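PDB 1OSD: hypothetical protein MerP from Cupriavidus metallidurans, which probably binds mercuric ions in the periplasm as part of bacterial mercury resistance, using a small heavy-metal-associated domain. Local coordinates for residues A[3-8]-A[55-60]; A[34-37]-A[42-45]. One frame throughout, in Å; residues are numbered along the deposited sequence. Where two conformers were deposited one is given.

Interaction 1. Residues A[3-8]-A[55-60]; sequences QTVTLS and QKLTKA
Strand 3-8 and the helical segment 55-60 run in roughly the same direction, their axes inclined at 33° and 10.6 Å apart at closest approach, with the CA atoms of Leu7 and Thr58 being the closest pair across the two segments. This is helix-on-sheet packing in the beta-alpha-beta-beta-alpha-beta ferredoxin-like fold of heavy-metal-associated domains: the second helix, 54-63, lies against one face of the antiparallel sheet, over strand 2-8. Three carbon-to-carbon touches make up the interface, all made by branch ends or by the first carbon of a side chain.

Val5 and Leu57 reach out from the two backbones and overlap alongside one another, with Val5 CG1 4.0 Å from Leu57 CD1. The Val5 methyl sits between its own backbone N and carbonyl carbon (chi1 67°), which turns that branch to the helix. Two residues further along the strand, on the same face, Leu7 also points to the helix and divides its two methyls between neighbouring residues. Its CD1 lies 4.3 Å from Leu57 CB, alongside the root of that side chain, while its CD2 meets Thr58 CG2 at 4.1 Å, the two side chains crossing at about a right angle. Leu57 is thus touched at both its base and its tip, and both leucines are buried.

Thr58 works in two directions. Its methyl serves the apolar contact, and its hydroxyl turns back along the helix. Leu7 and Thr58 both also touch Ser68, in the loop before strand 69-70. Thr58 OG1 sits between its own backbone N and carbonyl carbon, turned back to bond Gln55 O at 3.2 Å, coming from above the carbonyl plane, 35° out of it; Lys59 N reaches that oxygen from the same face, at 2.9 Å.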
# COMPACT_ATOMS: atom_id res chain seq x y z
N GLN A 3 -6.98 -4.78 -10.44
CA GLN A 3 -5.54 -5.00 -10.45
C GLN A 3 -5.06 -5.38 -9.08
O GLN A 3 -5.68 -4.97 -8.08
CB GLN A 3 -4.78 -3.74 -10.84
CG GLN A 3 -4.67 -3.32 -12.24
CD GLN A 3 -4.46 -4.45 -13.22
OE1 GLN A 3 -5.22 -4.56 -14.17
NE2 GLN A 3 -3.40 -5.23 -13.04
N THR A 4 -3.97 -6.16 -9.05
CA THR A 4 -3.29 -6.52 -7.84
C THR A 4 -1.80 -6.16 -7.95
O THR A 4 -1.09 -6.59 -8.84
CB THR A 4 -3.55 -7.95 -7.40
OG1 THR A 4 -4.86 -8.04 -6.78
CG2 THR A 4 -2.77 -8.22 -6.17
N VAL A 5 -1.35 -5.36 -7.01
CA VAL A 5 0.04 -4.91 -6.95
C VAL A 5 0.60 -5.14 -5.56
O VAL A 5 -0.09 -4.99 -4.55
CB VAL A 5 0.14 -3.45 -7.35
CG1 VAL A 5 -0.53 -2.52 -6.33
CG2 VAL A 5 1.63 -3.03 -7.64
N THR A 6 1.87 -5.55 -5.51
CA THR A 6 2.65 -5.65 -4.33
C THR A 6 3.64 -4.51 -4.19
O THR A 6 4.49 -4.25 -5.05
CB THR A 6 3.42 -7.01 -4.24
OG1 THR A 6 2.50 -8.09 -4.26
CG2 THR A 6 4.12 -7.13 -2.91
N LEU A 7 3.64 -3.95 -2.98
CA LEU A 7 4.44 -2.78 -2.69
C LEU A 7 5.42 -3.13 -1.65
O LEU A 7 5.13 -3.82 -0.68
CB LEU A 7 3.59 -1.59 -2.26
CG LEU A 7 2.49 -1.06 -3.17
CD1 LEU A 7 1.74 0.17 -2.53
CD2 LEU A 7 3.02 -0.77 -4.62
N SER A 8 6.63 -2.65 -1.87
CA SER A 8 7.71 -2.73 -0.90
C SER A 8 7.68 -1.51 -0.03
O SER A 8 7.76 -0.40 -0.56
CB SER A 8 9.06 -2.95 -1.57
OG SER A 8 8.98 -4.20 -2.21
N GLN A 55 0.71 4.97 -8.59
CA GLN A 55 1.28 6.21 -8.12
C GLN A 55 0.46 6.85 -7.02
O GLN A 55 1.01 7.38 -6.09
CB GLN A 55 1.61 7.15 -9.30
CG GLN A 55 1.03 8.57 -9.26
CD GLN A 55 1.71 9.51 -8.28
OE1 GLN A 55 2.93 9.34 -7.96
NE2 GLN A 55 0.95 10.49 -7.76
N LYS A 56 -0.87 6.79 -7.11
CA LYS A 56 -1.70 7.32 -6.07
C LYS A 56 -1.56 6.48 -4.81
O LYS A 56 -1.68 6.98 -3.73
CB LYS A 56 -3.16 7.37 -6.52
CG LYS A 56 -3.50 8.45 -7.63
CD LYS A 56 -3.51 9.92 -7.14
CE LYS A 56 -3.82 10.95 -8.28
NZ LYS A 56 -5.01 10.44 -9.06
N LEU A 57 -1.37 5.18 -4.94
CA LEU A 57 -1.10 4.33 -3.79
C LEU A 57 0.25 4.62 -3.07
O LEU A 57 0.38 4.72 -1.82
CB LEU A 57 -1.16 2.81 -4.22
CG LEU A 57 -2.47 2.32 -4.75
CD1 LEU A 57 -2.28 0.85 -5.18
CD2 LEU A 57 -3.70 2.46 -3.74
N THR A 58 1.28 4.75 -3.89
CA THR A 58 2.60 5.00 -3.31
C THR A 58 2.63 6.44 -2.75
O THR A 58 3.33 6.68 -1.74
CB THR A 58 3.73 4.73 -4.31
OG1 THR A 58 3.60 5.69 -5.31
CG2 THR A 58 3.67 3.28 -5.06
N LYS A 59 1.84 7.37 -3.31
CA LYS A 59 1.69 8.69 -2.66
C LYS A 59 0.99 8.50 -1.34
O LYS A 59 1.38 9.04 -0.35
CB LYS A 59 1.00 9.73 -3.53
CG LYS A 59 0.34 10.90 -2.77
CD LYS A 59 1.05 12.31 -2.79
CE LYS A 59 -0.00 13.51 -3.01
NZ LYS A 59 -1.23 13.54 -2.09
N ALA A 60 -0.08 7.72 -1.25
CA ALA A 60 -0.73 7.62 0.04
C ALA A 60 0.23 7.14 1.17
O ALA A 60 0.09 7.51 2.37
CB ALA A 60 -1.92 6.64 -0.10

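Interaction 2. Residues A[34-37]-A[42-45]; sequences VDVT and QAVV
Segments 34-37 and 42-45 run antiparallel at 164°, their axes 4.7 Å apart, and form part of the beta hairpin made by strands 31-37 and 42-48 of the ferredoxin-like sheet. Asp35 with Val44 and Thr37 with Gln42 are the hydrogen-bonded pairs; Val34 with Val45 and Val36 with Ala43 are non-hydrogen-bonded. Each of the former closes a two-bond ring: Asp35 N to Val44 O (3.0 Å) is returned by Val44 N to Asp35 O (2.9 Å), and Thr37 N to Gln42 O (2.8 Å) by Gln42 N to Thr37 O. CA-H...O contacts supplement them, with Val36 CA 3.3 Å from Gln42 O.

Val34, Val36, Ala43 and Val45 share the face that packs on helix 17-26, where Ile25 touches both Val34 and Val45. These two valines stand abreast on that face, and Val34 CG2 meets Val45 CG1 at 4.0 Å. Asp35, Thr37, Gln42 and Val44 occupy the other face; Asp35, Thr37 and Val44 are exposed to solvent there. Toward strand 2-8, Val44 touches Thr4 and Thr6, and Gln42 touches Thr6. At Val36, CG1 stands anti to the carbonyl carbon (chi1 -71°), and this methyl rests 3.8 Å from Ala43 CB.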
# COMPACT_ATOMS: atom_id res chain seq x y z
N VAL A 34 -6.44 -4.56 1.06
CA VAL A 34 -5.06 -4.38 1.44
C VAL A 34 -4.62 -5.38 2.53
O VAL A 34 -5.24 -5.50 3.64
CB VAL A 34 -4.78 -3.01 1.89
CG1 VAL A 34 -3.30 -2.87 2.15
CG2 VAL A 34 -5.11 -2.01 0.79
N ASP A 35 -3.58 -6.15 2.22
CA ASP A 35 -2.98 -6.98 3.26
C ASP A 35 -1.51 -6.62 3.37
O ASP A 35 -0.78 -6.56 2.35
CB ASP A 35 -3.11 -8.43 2.86
CG ASP A 35 -4.54 -8.92 2.97
OD1 ASP A 35 -4.92 -9.73 2.10
OD2 ASP A 35 -5.33 -8.58 3.89
N VAL A 36 -1.06 -6.48 4.61
CA VAL A 36 0.30 -6.05 4.89
C VAL A 36 1.04 -7.14 5.59
O VAL A 36 0.47 -7.81 6.45
CB VAL A 36 0.35 -4.84 5.75
CG1 VAL A 36 -0.11 -3.62 4.97
CG2 VAL A 36 -0.59 -5.07 7.05
N THR A 37 2.33 -7.19 5.36
CA THR A 37 3.24 -8.18 6.00
C THR A 37 4.45 -7.54 6.55
O THR A 37 5.29 -6.92 5.83
CB THR A 37 3.59 -9.35 5.04
OG1 THR A 37 2.35 -9.98 4.66
CG2 THR A 37 4.39 -10.40 5.80
N GLN A 42 5.95 -5.54 3.21
CA GLN A 42 5.19 -5.35 2.04
C GLN A 42 3.68 -5.18 2.23
O GLN A 42 3.15 -5.44 3.34
CB GLN A 42 5.60 -6.32 0.95
CG GLN A 42 5.55 -7.77 1.17
CD GLN A 42 6.12 -8.60 -0.02
OE1 GLN A 42 7.29 -8.40 -0.49
NE2 GLN A 42 5.39 -9.54 -0.34
N ALA A 43 3.03 -4.59 1.23
CA ALA A 43 1.54 -4.44 1.15
C ALA A 43 1.07 -4.88 -0.22
O ALA A 43 1.67 -4.42 -1.25
CB ALA A 43 1.13 -2.98 1.43
N VAL A 44 0.04 -5.77 -0.27
CA VAL A 44 -0.56 -6.31 -1.49
C VAL A 44 -1.96 -5.65 -1.61
O VAL A 44 -2.83 -5.81 -0.71
CB VAL A 44 -0.79 -7.95 -1.45
CG1 VAL A 44 -1.53 -8.49 -2.74
CG2 VAL A 44 0.50 -8.81 -0.97
N VAL A 45 -2.14 -4.87 -2.68
CA VAL A 45 -3.30 -3.99 -2.84
C VAL A 45 -4.02 -4.39 -4.06
O VAL A 45 -3.44 -4.49 -5.14
CB VAL A 45 -2.87 -2.53 -3.04
CG1 VAL A 45 -4.10 -1.59 -3.09
CG2 VAL A 45 -1.84 -2.11 -2.04

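The centres of interactions 1 and 2 lie 9 Å apart, and both belong to one antiparallel sheet, in which strand 42-48 runs between strands 31-37 and 2-8. Interaction 2 pairs an outermost strand with that inner one; interaction 1 sets helix 54-63 on the next strand over. They meet directly through probable backbone hydrogen bonds, Leu7 N to Ala43 O at 2.7 Å and Val45 N to Val5 O at 2.8 Å. Along the chain, strand 2-8 comes first, then the hairpin of interaction 2, and finally the helix, which follows strand 42-48. The early strand and the late helix thus bracket the hairpin in sequence, and all four segments lie within the one heavy-metal-associated domain.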